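Local coordinates for protein putative phosphomannomutase (Thermus thermophilus, PDB 1TUO) that probably interconverts sugar phosphates by moving a phosphoryl group within the sugar, as a magnesium-dependent mutase of the phosphohexose mutase family, at residues P242-A247 / K364-Q369; E158-A163 / E345-L350; P85-L90 / A190-G195; L304-T309 / D326-G331. All blocks are in the same frame, centred on the assembly; numbering follows the deposited sequence.

The contacts mostly join the alpha/beta/alpha domains of the mutase. Along the chain, 85-90 of interaction 3 comes first, then 158-163 of interaction 2, 190-195 of interaction 3, 242-247 of interaction 1, both segments of interaction 4, and lastly 345-350 and 364-369. Interactions 2 and 3, with centres 8 Å apart, share one buried core where domains I, II and III meet: Tyr-160 lies on Leu-90, and Asp-347 on Pro-89. Interaction 1, 21 Å from each, ties domain II to helix 366-377 and touches interaction 3 through Val-246 and Leu-193. Interaction 4 packs domain III internally, consistent with interactions 1 to 3 setting the domains against one another.

Interaction 1 (P242-A247 / K364-Q369); sequences PSFAVA and KDLAEQ
Pro-242 and Asp-365 bring the two backbones closest, with 4.9 Å between Pro-242 CA and Asp-365 CA, where the loop leading into strand 244-248 meets the start of helix 366-377. Here the contact is loose, Asp-365 CB standing 4.1 Å from Pro-242 CA. The closer packing is made by Phe-244 and Leu-366, whose side chains cross at about a right angle. Leu-366 puts its CD1 methyl over one face of the phenyl ring, 3.9 Å from the ring centroid and 20° off the normal, a CH-pi contact displaced toward the CD1 side, where the methyl is 3.7 Å from Phe-244 CD1. The ring is placed for this by a chi1 of 67°, which sets CG between the backbone N and the carbonyl carbon. A branched aliphatic chain suits the site, since the Leu-366 side chain also packs on Val-257 and Leu-259 of strand 255-259. A water links the backbones: Leu-366 N donates to it at 2.9 Å, and it donates weakly to Pro-242 O, thereby serving an N-H of the first helical turn. Asp-365 is the N-cap. Its OD1 accepts from Glu-368 N at 2.8 Å, met nearly along the C-O axis, a role for which a short carboxylate is well suited. Gln-369 reaches back, NE2 donating to Lys-364 O at 3.1 Å and also bonding Ser-358. The contact thus sets the N-capped start of helix 366-377 against the mixed sheet of domain II, helix-on-sheet packing between domains of the phosphohexose mutase fold.

Interaction 2 (E158-A163 / E345-L350); sequences EAYFEA and ERDGIL
Tyr-160 and Asp-347 meet edge to edge as two nearly coplanar flat groups, ring and carboxylate planes only 13° apart, with Asp-347 OD1 in the plane of the ring at its hydroxyl end. The phenol O-H donates to Asp-347 OD1 at 2.7 Å, approaching on the syn side of that oxygen and 18° out of the carboxylate plane. Asp-347 OD2 is nearly as close to the hydroxyl but poorly angled, so the bond belongs to OD1, which His-342 NE2 also holds. The other oxygen works on the helix: Leu-350 N donates to Asp-347 OD2 at 2.9 Å, from well above the carboxylate plane, and Ile-349 N adds a weak bond. This is an N-cap of helix 348-362, and the helix start would be expected to favour a negative carboxylate there. The contact bridges two of the alpha/beta/alpha domains of the mutase fold, helix 157-165 in the domain II range and helix 348-362 in that of domain III. A leucine in place of Asp-347 would probably leave the Tyr-160 hydroxyl without its acceptor and the first turn of helix 348-362 uncapped. Tyrosine suits its place by spanning the gap: with CG anti to the backbone N (chi1 176°), the long ring carries its hydroxyl across to the loop, while Pro-89 and Leu-90 touch it from domain I. Ile-349 packs beside the phenol, its CB 3.5 Å from Tyr-160 OH, and its CG2 methyl sits obliquely to the ring, 4.3 Å from Tyr-160 CE2.

Interaction 3 (P85-L90 / A190-G195); sequences PVPTPL and AGFLKG
Pro-87 packs its ring against the face of Phe-192 where the starts of two helices, 88-97 of domain I and 192-199 of domain II, face each other across a buried interface of these alpha/beta/alpha domains. The chief interaction is CH-pi. Pro-87 CG lies over the middle of the phenyl face, 3.6 Å from the centroid and 7° off the normal, while Pro-87 CD comes to 3.3 Å from Phe-192 CZ, a tight fit. A proline suits the place because its rigid ring offers a compact row of C-H groups and it needs no N-H at the N-cap position. Apolar packing adds a second wall: Leu-90 meets the ring edge, its CD2 methyl 3.9 Å from Phe-192 CE2, the two side chains crossing at about a right angle. Arg-157 makes a cation-pi contact with the same ring, and Tyr-160 and Ile-349 touch it too. Were Phe-192 replaced by an alanine, Pro-87 and Leu-90 would probably face a gap and Arg-157 would lose its aromatic partner. In the backbone, Gly-191 sits at the N-cap position with a positive phi, which favours glycine; Gly-195 N donates to Gly-191 O at 2.9 Å, where a side chain on Gly-195 would collide with that oxygen.

Interaction 4 (L304-T309 / D326-G331); sequences LGFGVT and DCFIGG
Phe-306 and Phe-328 form a T-shaped pair, the edge of the Phe-328 ring turned toward the face of the Phe-306 ring. The planes stand at 90° with the centroids 5.3 Å apart. The touching edge is the CE1-CZ side of Phe-328: its CE1 lies 3.8 Å from Phe-306 CD2 and its CZ 4.1 Å from Phe-306 CE2, so the edge is offset from the ring centre toward the rim on the CD2 side. Both rings share one uncommon first torsion, with CG between the backbone N and the carbonyl carbon (chi1 62° for Phe-306 and 73° for Phe-328). In each, this swings the ring back over its own main chain, and the second torsion, near a right angle, turns the ring across the CA-CB bond. Ile-329 CG2 lies over a face of Phe-328, 3.9 Å above its plane, and Phe-279 touches Phe-306. Phenylalanine fits both places, since a flat, wholly apolar ring can offer an edge to one partner and a face to another. The chain enters Phe-306 through Gly-305, the first residue past the helix, whose backbone angles would jam a side chain against the preceding carbonyl O. Phe-328 sits at a corner of its strand, its carbonyl O bonded to Arg-278. Phe-306 packs on Ala-287 and Phe-328 bonds Arg-286 through its backbone, placing the pair beside strand 286-290, between strands 308-311 and 327-331 in the parallel part of the domain III sheet, a layout typical of alpha/beta/alpha sandwich domains.

Interaction 1 (P242-A247 / K364-Q369)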
loop_
_atom_site.group_PDB
_atom_site.type_symbol
_atom_site.label_atom_id
_atom_site.label_comp_id
_atom_site.label_asym_id
_atom_site.label_seq_id
_atom_site.Cartn_x
_atom_site.Cartn_y
_atom_site.Cartn_z
ATOM N N PRO A 242 -9.850 -8.852 22.042
ATOM C CA PRO A 242 -9.697 -8.595 20.608
ATOM C C PRO A 242 -8.617 -7.568 20.266
ATOM O O PRO A 242 -8.621 -7.003 19.175
ATOM C CB PRO A 242 -11.080 -8.113 20.211
ATOM C CG PRO A 242 -11.447 -7.268 21.395
ATOM C CD PRO A 242 -11.014 -8.120 22.577
ATOM N N SER A 243 -7.705 -7.316 21.193
ATOM C CA SER A 243 -6.638 -6.352 20.947
ATOM C C SER A 243 -5.702 -6.849 19.856
ATOM O O SER A 243 -5.491 -8.052 19.705
ATOM C CB SER A 243 -5.842 -6.101 22.227
ATOM O OG SER A 243 -6.660 -5.495 23.214
ATOM N N PHE A 244 -5.147 -5.916 19.089
ATOM C CA PHE A 244 -4.224 -6.282 18.032
ATOM C C PHE A 244 -3.406 -5.083 17.597
ATOM O O PHE A 244 -3.672 -3.949 17.993
ATOM C CB PHE A 244 -4.972 -6.886 16.833
ATOM C CG PHE A 244 -5.857 -5.918 16.096
ATOM C CD1 PHE A 244 -5.442 -5.349 14.892
ATOM C CD2 PHE A 244 -7.123 -5.606 16.578
ATOM C CE1 PHE A 244 -6.274 -4.488 14.179
ATOM C CE2 PHE A 244 -7.962 -4.745 15.874
ATOM C CZ PHE A 244 -7.541 -4.185 14.672
ATOM N N ALA A 245 -2.393 -5.341 16.788
ATOM C CA ALA A 245 -1.545 -4.263 16.321
ATOM C C ALA A 245 -1.596 -4.119 14.817
ATOM O O ALA A 245 -1.707 -5.109 14.102
ATOM C CB ALA A 245 -0.105 -4.513 16.754
ATOM N N VAL A 246 -1.546 -2.874 14.352
ATOM C CA VAL A 246 -1.474 -2.609 12.923
ATOM C C VAL A 246 -0.129 -1.928 12.756
ATOM O O VAL A 246 0.242 -1.073 13.561
ATOM C CB VAL A 246 -2.585 -1.660 12.409
ATOM C CG1 VAL A 246 -3.905 -2.403 12.357
ATOM C CG2 VAL A 246 -2.690 -0.430 13.288
ATOM N N ALA A 247 0.617 -2.338 11.739
ATOM C CA ALA A 247 1.921 -1.744 11.470
ATOM C C ALA A 247 1.826 -1.130 10.090
ATOM O O ALA A 247 1.632 -1.842 9.105
ATOM C CB ALA A 247 3.007 -2.817 11.495
ATOM N N LYS A 364 -15.795 -10.671 16.665
ATOM C CA LYS A 364 -14.804 -11.731 16.534
ATOM C C LYS A 364 -13.453 -11.099 16.232
ATOM O O LYS A 364 -13.370 -10.172 15.422
ATOM C CB LYS A 364 -15.196 -12.685 15.396
ATOM C CG LYS A 364 -16.560 -13.336 15.594
ATOM C CD LYS A 364 -17.014 -14.147 14.391
ATOM C CE LYS A 364 -16.233 -15.440 14.240
ATOM N NZ LYS A 364 -16.919 -16.364 13.288
ATOM N N ASP A 365 -12.400 -11.571 16.891
ATOM C CA ASP A 365 -11.086 -11.007 16.621
ATOM C C ASP A 365 -10.693 -11.417 15.208
ATOM O O ASP A 365 -11.362 -12.242 14.586
ATOM C CB ASP A 365 -10.041 -11.459 17.655
ATOM C CG ASP A 365 -9.765 -12.949 17.622
ATOM O OD1 ASP A 365 -9.518 -13.492 16.535
ATOM O OD2 ASP A 365 -9.775 -13.574 18.703
ATOM N N LEU A 366 -9.619 -10.839 14.688
ATOM C CA LEU A 366 -9.202 -11.137 13.324
ATOM C C LEU A 366 -8.921 -12.606 13.025
ATOM O O LEU A 366 -9.251 -13.099 11.943
ATOM C CB LEU A 366 -7.984 -10.277 12.966
ATOM C CG LEU A 366 -8.311 -8.780 12.922
ATOM C CD1 LEU A 366 -7.023 -7.983 12.768
ATOM C CD2 LEU A 366 -9.273 -8.487 11.768
ATOM N N ALA A 367 -8.314 -13.298 13.980
ATOM C CA ALA A 367 -7.995 -14.708 13.806
ATOM C C ALA A 367 -9.282 -15.495 13.618
ATOM O O ALA A 367 -9.362 -16.378 12.764
ATOM C CB ALA A 367 -7.219 -15.225 15.020
ATOM N N GLU A 368 -10.300 -15.163 14.406
ATOM C CA GLU A 368 -11.577 -15.856 14.297
ATOM C C GLU A 368 -12.298 -15.493 13.003
ATOM O O GLU A 368 -12.981 -16.332 12.411
ATOM C CB GLU A 368 -12.461 -15.548 15.509
ATOM C CG GLU A 368 -11.908 -16.118 16.808
ATOM C CD GLU A 368 -11.614 -17.612 16.708
ATOM O OE1 GLU A 368 -12.561 -18.400 16.490
ATOM O OE2 GLU A 368 -10.431 -17.998 16.843
ATOM N N GLN A 369 -12.149 -14.251 12.554
ATOM C CA GLN A 369 -12.793 -13.860 11.310
ATOM C C GLN A 369 -12.168 -14.629 10.155
ATOM O O GLN A 369 -12.864 -15.072 9.244
ATOM C CB GLN A 369 -12.653 -12.354 11.059
ATOM C CG GLN A 369 -13.506 -11.484 11.969
ATOM C CD GLN A 369 -13.433 -10.013 11.589
ATOM O OE1 GLN A 369 -13.764 -9.640 10.469
ATOM N NE2 GLN A 369 -12.990 -9.175 12.524
HETATM O O HOH W 1 -8.284 -8.970 16.435
#

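Interaction 2 (E158-A163 / E345-L350)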
loop_
_atom_site.group_PDB
_atom_site.type_symbol
_atom_site.label_atom_id
_atom_site.label_comp_id
_atom_site.label_asym_id
_atom_site.label_seq_id
_atom_site.Cartn_x
_atom_site.Cartn_y
_atom_site.Cartn_z
ATOM N N GLU A 158 -7.226 17.337 8.965
ATOM C CA GLU A 158 -8.621 17.363 9.387
ATOM C C GLU A 158 -9.570 16.966 8.265
ATOM O O GLU A 158 -10.494 16.182 8.478
ATOM C CB GLU A 158 -8.996 18.755 9.901
ATOM C CG GLU A 158 -8.365 19.129 11.235
ATOM C CD GLU A 158 -8.894 18.304 12.393
ATOM O OE1 GLU A 158 -8.456 17.145 12.558
ATOM O OE2 GLU A 158 -9.759 18.816 13.138
ATOM N N ALA A 159 -9.344 17.505 7.070
ATOM C CA ALA A 159 -10.202 17.186 5.934
ATOM C C ALA A 159 -10.086 15.706 5.578
ATOM O O ALA A 159 -11.070 15.077 5.188
ATOM C CB ALA A 159 -9.829 18.050 4.732
ATOM N N TYR A 160 -8.880 15.161 5.705
ATOM C CA TYR A 160 -8.647 13.748 5.416
ATOM C C TYR A 160 -9.441 12.900 6.410
ATOM O O TYR A 160 -10.046 11.896 6.036
ATOM C CB TYR A 160 -7.152 13.434 5.521
ATOM C CG TYR A 160 -6.798 11.969 5.335
ATOM C CD1 TYR A 160 -7.116 11.289 4.151
ATOM C CD2 TYR A 160 -6.143 11.263 6.342
ATOM C CE1 TYR A 160 -6.788 9.931 3.984
ATOM C CE2 TYR A 160 -5.812 9.916 6.185
ATOM C CZ TYR A 160 -6.138 9.257 5.010
ATOM O OH TYR A 160 -5.822 7.917 4.879
ATOM N N PHE A 161 -9.440 13.310 7.673
ATOM C CA PHE A 161 -10.179 12.576 8.693
ATOM C C PHE A 161 -11.674 12.615 8.386
ATOM O O PHE A 161 -12.377 11.615 8.543
ATOM C CB PHE A 161 -9.915 13.161 10.086
ATOM C CG PHE A 161 -8.510 12.942 10.591
ATOM C CD1 PHE A 161 -7.798 11.793 10.253
ATOM C CD2 PHE A 161 -7.912 13.874 11.432
ATOM C CE1 PHE A 161 -6.512 11.577 10.748
ATOM C CE2 PHE A 161 -6.628 13.667 11.934
ATOM C CZ PHE A 161 -5.926 12.515 11.590
ATOM N N GLU A 162 -12.159 13.773 7.946
ATOM C CA GLU A 162 -13.570 13.905 7.604
ATOM C C GLU A 162 -13.934 12.985 6.448
ATOM O O GLU A 162 -15.026 12.424 6.410
ATOM C CB GLU A 162 -13.898 15.355 7.235
ATOM C CG GLU A 162 -14.122 16.245 8.437
ATOM C CD GLU A 162 -15.333 15.811 9.248
ATOM O OE1 GLU A 162 -15.169 15.482 10.440
ATOM O OE2 GLU A 162 -16.449 15.797 8.688
ATOM N N ALA A 163 -13.015 12.837 5.501
ATOM C CA ALA A 163 -13.254 11.969 4.357
ATOM C C ALA A 163 -13.330 10.516 4.824
ATOM O O ALA A 163 -14.203 9.764 4.387
ATOM C CB ALA A 163 -12.142 12.137 3.334
ATOM N N GLU A 345 -6.632 4.370 -4.635
ATOM C CA GLU A 345 -5.281 4.342 -4.087
ATOM C C GLU A 345 -5.183 3.385 -2.894
ATOM O O GLU A 345 -6.191 3.055 -2.271
ATOM C CB GLU A 345 -4.921 5.768 -3.639
ATOM C CG GLU A 345 -3.598 5.915 -2.909
ATOM C CD GLU A 345 -2.415 5.769 -3.835
ATOM O OE1 GLU A 345 -1.995 6.785 -4.428
ATOM O OE2 GLU A 345 -1.916 4.635 -3.981
ATOM N N ARG A 346 -3.971 2.933 -2.585
ATOM C CA ARG A 346 -3.765 2.053 -1.438
ATOM C C ARG A 346 -3.783 2.943 -0.201
ATOM O O ARG A 346 -3.063 3.941 -0.147
ATOM C CB ARG A 346 -2.412 1.348 -1.555
ATOM C CG ARG A 346 -2.360 0.346 -2.693
ATOM C CD ARG A 346 -0.959 -0.199 -2.931
ATOM N NE ARG A 346 -0.081 0.795 -3.546
ATOM C CZ ARG A 346 0.941 0.491 -4.339
ATOM N NH1 ARG A 346 1.211 -0.778 -4.613
ATOM N NH2 ARG A 346 1.689 1.453 -4.864
ATOM N N ASP A 347 -4.604 2.598 0.788
ATOM C CA ASP A 347 -4.679 3.406 2.003
ATOM C C ASP A 347 -4.572 2.528 3.246
ATOM O O ASP A 347 -5.525 1.841 3.622
ATOM C CB ASP A 347 -5.991 4.208 2.023
ATOM C CG ASP A 347 -6.049 5.210 3.163
ATOM O OD1 ASP A 347 -6.746 6.240 3.013
ATOM O OD2 ASP A 347 -5.411 4.971 4.213
ATOM N N GLY A 348 -3.399 2.556 3.874
ATOM C CA GLY A 348 -3.166 1.750 5.056
ATOM C C GLY A 348 -3.864 2.264 6.300
ATOM O O GLY A 348 -4.086 1.516 7.254
ATOM N N ILE A 349 -4.198 3.549 6.297
ATOM C CA ILE A 349 -4.882 4.147 7.433
ATOM C C ILE A 349 -6.336 3.672 7.421
ATOM O O ILE A 349 -6.863 3.216 8.444
ATOM C CB ILE A 349 -4.823 5.685 7.361
ATOM C CG1 ILE A 349 -3.357 6.143 7.347
ATOM C CG2 ILE A 349 -5.579 6.296 8.543
ATOM C CD1 ILE A 349 -2.528 5.653 8.531
ATOM N N LEU A 350 -6.984 3.753 6.267
ATOM C CA LEU A 350 -8.365 3.287 6.189
ATOM C C LEU A 350 -8.409 1.777 6.403
ATOM O O LEU A 350 -9.352 1.261 7.002
ATOM C CB LEU A 350 -9.004 3.634 4.839
ATOM C CG LEU A 350 -10.457 3.161 4.703
ATOM C CD1 LEU A 350 -11.278 3.698 5.878
ATOM C CD2 LEU A 350 -11.042 3.642 3.386
#

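Interaction 3 (P85-L90 / A190-G195)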
loop_
_atom_site.group_PDB
_atom_site.type_symbol
_atom_site.label_atom_id
_atom_site.label_comp_id
_atom_site.label_asym_id
_atom_site.label_seq_id
_atom_site.Cartn_x
_atom_site.Cartn_y
_atom_site.Cartn_z
ATOM N N PRO A 85 5.572 15.470 7.383
ATOM C CA PRO A 85 5.499 14.181 6.690
ATOM C C PRO A 85 4.048 13.734 6.625
ATOM O O PRO A 85 3.294 13.909 7.587
ATOM C CB PRO A 85 6.347 13.266 7.566
ATOM C CG PRO A 85 6.128 13.829 8.951
ATOM C CD PRO A 85 6.209 15.332 8.708
ATOM N N VAL A 86 3.653 13.166 5.492
ATOM C CA VAL A 86 2.283 12.708 5.331
ATOM C C VAL A 86 2.187 11.336 4.671
ATOM O O VAL A 86 3.066 10.932 3.909
ATOM C CB VAL A 86 1.452 13.686 4.442
ATOM C CG1 VAL A 86 1.378 15.065 5.082
ATOM C CG2 VAL A 86 2.074 13.776 3.055
ATOM N N PRO A 87 1.108 10.600 4.963
ATOM C CA PRO A 87 0.909 9.279 4.366
ATOM C C PRO A 87 0.578 9.497 2.887
ATOM O O PRO A 87 -0.024 10.517 2.517
ATOM C CB PRO A 87 -0.318 8.733 5.101
ATOM C CG PRO A 87 -0.331 9.469 6.390
ATOM C CD PRO A 87 0.115 10.855 6.024
ATOM N N THR A 88 0.969 8.548 2.044
ATOM C CA THR A 88 0.658 8.638 0.623
ATOM C C THR A 88 -0.844 8.869 0.414
ATOM O O THR A 88 -1.244 9.723 -0.383
ATOM C CB THR A 88 1.099 7.346 -0.113
ATOM O OG1 THR A 88 2.508 7.425 -0.373
ATOM C CG2 THR A 88 0.339 7.160 -1.435
ATOM N N PRO A 89 -1.694 8.112 1.124
ATOM C CA PRO A 89 -3.132 8.336 0.922
ATOM C C PRO A 89 -3.609 9.757 1.223
ATOM O O PRO A 89 -4.572 10.219 0.614
ATOM C CB PRO A 89 -3.787 7.280 1.818
ATOM C CG PRO A 89 -2.713 6.952 2.840
ATOM C CD PRO A 89 -1.470 6.949 1.998
ATOM N N LEU A 90 -2.954 10.455 2.151
ATOM C CA LEU A 90 -3.355 11.832 2.444
ATOM C C LEU A 90 -3.005 12.709 1.233
ATOM O O LEU A 90 -3.768 13.599 0.845
ATOM C CB LEU A 90 -2.643 12.369 3.693
ATOM C CG LEU A 90 -2.809 13.875 3.973
ATOM C CD1 LEU A 90 -4.291 14.219 4.039
ATOM C CD2 LEU A 90 -2.112 14.248 5.282
ATOM N N ALA A 190 2.440 7.813 11.527
ATOM C CA ALA A 190 2.441 8.208 12.936
ATOM C C ALA A 190 1.376 9.233 13.317
ATOM O O ALA A 190 1.252 10.284 12.684
ATOM C CB ALA A 190 3.826 8.737 13.331
ATOM N N GLY A 191 0.613 8.905 14.357
ATOM C CA GLY A 191 -0.419 9.794 14.860
ATOM C C GLY A 191 -1.725 9.882 14.093
ATOM O O GLY A 191 -2.671 10.516 14.564
ATOM N N PHE A 192 -1.805 9.244 12.932
ATOM C CA PHE A 192 -3.021 9.324 12.138
ATOM C C PHE A 192 -4.219 8.538 12.647
ATOM O O PHE A 192 -5.358 8.949 12.440
ATOM C CB PHE A 192 -2.724 8.969 10.675
ATOM C CG PHE A 192 -2.178 10.121 9.894
ATOM C CD1 PHE A 192 -0.859 10.535 10.064
ATOM C CD2 PHE A 192 -3.011 10.864 9.062
ATOM C CE1 PHE A 192 -0.379 11.677 9.424
ATOM C CE2 PHE A 192 -2.539 12.009 8.417
ATOM C CZ PHE A 192 -1.224 12.416 8.602
ATOM N N LEU A 193 -3.981 7.420 13.321
ATOM C CA LEU A 193 -5.096 6.641 13.846
ATOM C C LEU A 193 -5.638 7.304 15.114
ATOM O O LEU A 193 -6.849 7.409 15.289
ATOM C CB LEU A 193 -4.658 5.202 14.127
ATOM C CG LEU A 193 -4.352 4.407 12.854
ATOM C CD1 LEU A 193 -3.882 3.008 13.219
ATOM C CD2 LEU A 193 -5.599 4.333 11.980
ATOM N N LYS A 194 -4.740 7.750 15.988
ATOM C CA LYS A 194 -5.154 8.431 17.215
ATOM C C LYS A 194 -5.846 9.717 16.797
ATOM O O LYS A 194 -6.891 10.089 17.339
ATOM C CB LYS A 194 -3.947 8.788 18.082
ATOM C CG LYS A 194 -3.206 7.609 18.675
ATOM C CD LYS A 194 -2.064 8.100 19.552
ATOM C CE LYS A 194 -1.290 6.950 20.164
ATOM N NZ LYS A 194 -0.164 7.457 21.000
ATOM N N GLY A 195 -5.250 10.393 15.819
ATOM C CA GLY A 195 -5.810 11.632 15.322
ATOM C C GLY A 195 -7.238 11.468 14.834
ATOM O O GLY A 195 -8.122 12.218 15.244
#

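Interaction 4 (L304-T309 / D326-G331)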
loop_
_atom_site.group_PDB
_atom_site.type_symbol
_atom_site.label_atom_id
_atom_site.label_comp_id
_atom_site.label_asym_id
_atom_site.label_seq_id
_atom_site.Cartn_x
_atom_site.Cartn_y
_atom_site.Cartn_z
ATOM N N LEU A 304 -19.714 -17.200 -2.207
ATOM C CA LEU A 304 -20.700 -16.220 -1.754
ATOM C C LEU A 304 -21.426 -15.419 -2.831
ATOM O O LEU A 304 -22.481 -14.836 -2.561
ATOM C CB LEU A 304 -20.055 -15.261 -0.754
ATOM C CG LEU A 304 -19.476 -15.929 0.496
ATOM C CD1 LEU A 304 -18.962 -14.863 1.441
ATOM C CD2 LEU A 304 -20.543 -16.783 1.181
ATOM N N GLY A 305 -20.865 -15.361 -4.034
ATOM C CA GLY A 305 -21.539 -14.644 -5.101
ATOM C C GLY A 305 -21.033 -13.297 -5.592
ATOM O O GLY A 305 -21.837 -12.392 -5.825
ATOM N N PHE A 306 -19.719 -13.138 -5.739
ATOM C CA PHE A 306 -19.172 -11.891 -6.267
ATOM C C PHE A 306 -18.013 -12.186 -7.208
ATOM O O PHE A 306 -17.249 -13.128 -6.998
ATOM C CB PHE A 306 -18.742 -10.911 -5.152
ATOM C CG PHE A 306 -17.639 -11.412 -4.254
ATOM C CD1 PHE A 306 -17.935 -12.019 -3.038
ATOM C CD2 PHE A 306 -16.302 -11.213 -4.594
ATOM C CE1 PHE A 306 -16.921 -12.416 -2.166
ATOM C CE2 PHE A 306 -15.277 -11.610 -3.728
ATOM C CZ PHE A 306 -15.589 -12.210 -2.511
ATOM N N GLY A 307 -17.899 -11.385 -8.257
ATOM C CA GLY A 307 -16.846 -11.599 -9.227
ATOM C C GLY A 307 -15.469 -11.239 -8.713
ATOM O O GLY A 307 -15.328 -10.452 -7.774
ATOM N N VAL A 308 -14.453 -11.837 -9.326
ATOM C CA VAL A 308 -13.071 -11.564 -8.950
ATOM C C VAL A 308 -12.249 -11.370 -10.209
ATOM O O VAL A 308 -12.203 -12.244 -11.074
ATOM C CB VAL A 308 -12.463 -12.718 -8.129
ATOM C CG1 VAL A 308 -11.011 -12.399 -7.783
ATOM C CG2 VAL A 308 -13.266 -12.925 -6.862
ATOM N N THR A 309 -11.615 -10.205 -10.311
ATOM C CA THR A 309 -10.778 -9.875 -11.452
ATOM C C THR A 309 -9.326 -9.996 -11.029
ATOM O O THR A 309 -8.948 -9.477 -9.989
ATOM C CB THR A 309 -11.034 -8.434 -11.921
ATOM O OG1 THR A 309 -12.379 -8.328 -12.410
ATOM C CG2 THR A 309 -10.051 -8.045 -13.023
ATOM N N ASP A 326 -17.433 -0.507 -10.658
ATOM C CA ASP A 326 -18.187 -1.698 -10.280
ATOM C C ASP A 326 -17.398 -2.609 -9.336
ATOM O O ASP A 326 -17.618 -3.818 -9.311
ATOM C CB ASP A 326 -18.584 -2.469 -11.544
ATOM C CG ASP A 326 -19.599 -3.566 -11.272
ATOM O OD1 ASP A 326 -19.919 -4.326 -12.213
ATOM O OD2 ASP A 326 -20.084 -3.669 -10.125
ATOM N N CYS A 327 -16.490 -2.026 -8.555
ATOM C CA CYS A 327 -15.669 -2.797 -7.615
ATOM C C CYS A 327 -15.974 -2.406 -6.165
ATOM O O CYS A 327 -16.502 -1.320 -5.912
ATOM C CB CYS A 327 -14.180 -2.539 -7.878
ATOM S SG CYS A 327 -13.602 -2.787 -9.572
ATOM N N PHE A 328 -15.652 -3.282 -5.211
ATOM C CA PHE A 328 -15.870 -2.944 -3.804
ATOM C C PHE A 328 -14.598 -3.094 -2.970
ATOM O O PHE A 328 -14.561 -2.721 -1.803
ATOM C CB PHE A 328 -17.034 -3.746 -3.184
ATOM C CG PHE A 328 -16.733 -5.198 -2.919
ATOM C CD1 PHE A 328 -16.838 -6.145 -3.932
ATOM C CD2 PHE A 328 -16.385 -5.624 -1.639
ATOM C CE1 PHE A 328 -16.602 -7.502 -3.674
ATOM C CE2 PHE A 328 -16.147 -6.967 -1.370
ATOM C CZ PHE A 328 -16.257 -7.910 -2.385
ATOM N N ILE A 329 -13.548 -3.627 -3.584
ATOM C CA ILE A 329 -12.272 -3.775 -2.890
ATOM C C ILE A 329 -11.196 -4.190 -3.887
ATOM O O ILE A 329 -11.488 -4.829 -4.894
ATOM C CB ILE A 329 -12.366 -4.824 -1.749
ATOM C CG1 ILE A 329 -11.185 -4.658 -0.789
ATOM C CG2 ILE A 329 -12.383 -6.233 -2.328
ATOM C CD1 ILE A 329 -11.307 -5.508 0.478
ATOM N N GLY A 330 -9.953 -3.801 -3.619
ATOM C CA GLY A 330 -8.857 -4.164 -4.506
ATOM C C GLY A 330 -7.623 -4.397 -3.662
ATOM O O GLY A 330 -7.329 -3.607 -2.771
ATOM N N GLY A 331 -6.883 -5.465 -3.923
ATOM C CA GLY A 331 -5.719 -5.690 -3.086
ATOM C C GLY A 331 -4.536 -6.373 -3.725
ATOM O O GLY A 331 -4.639 -7.004 -4.780
#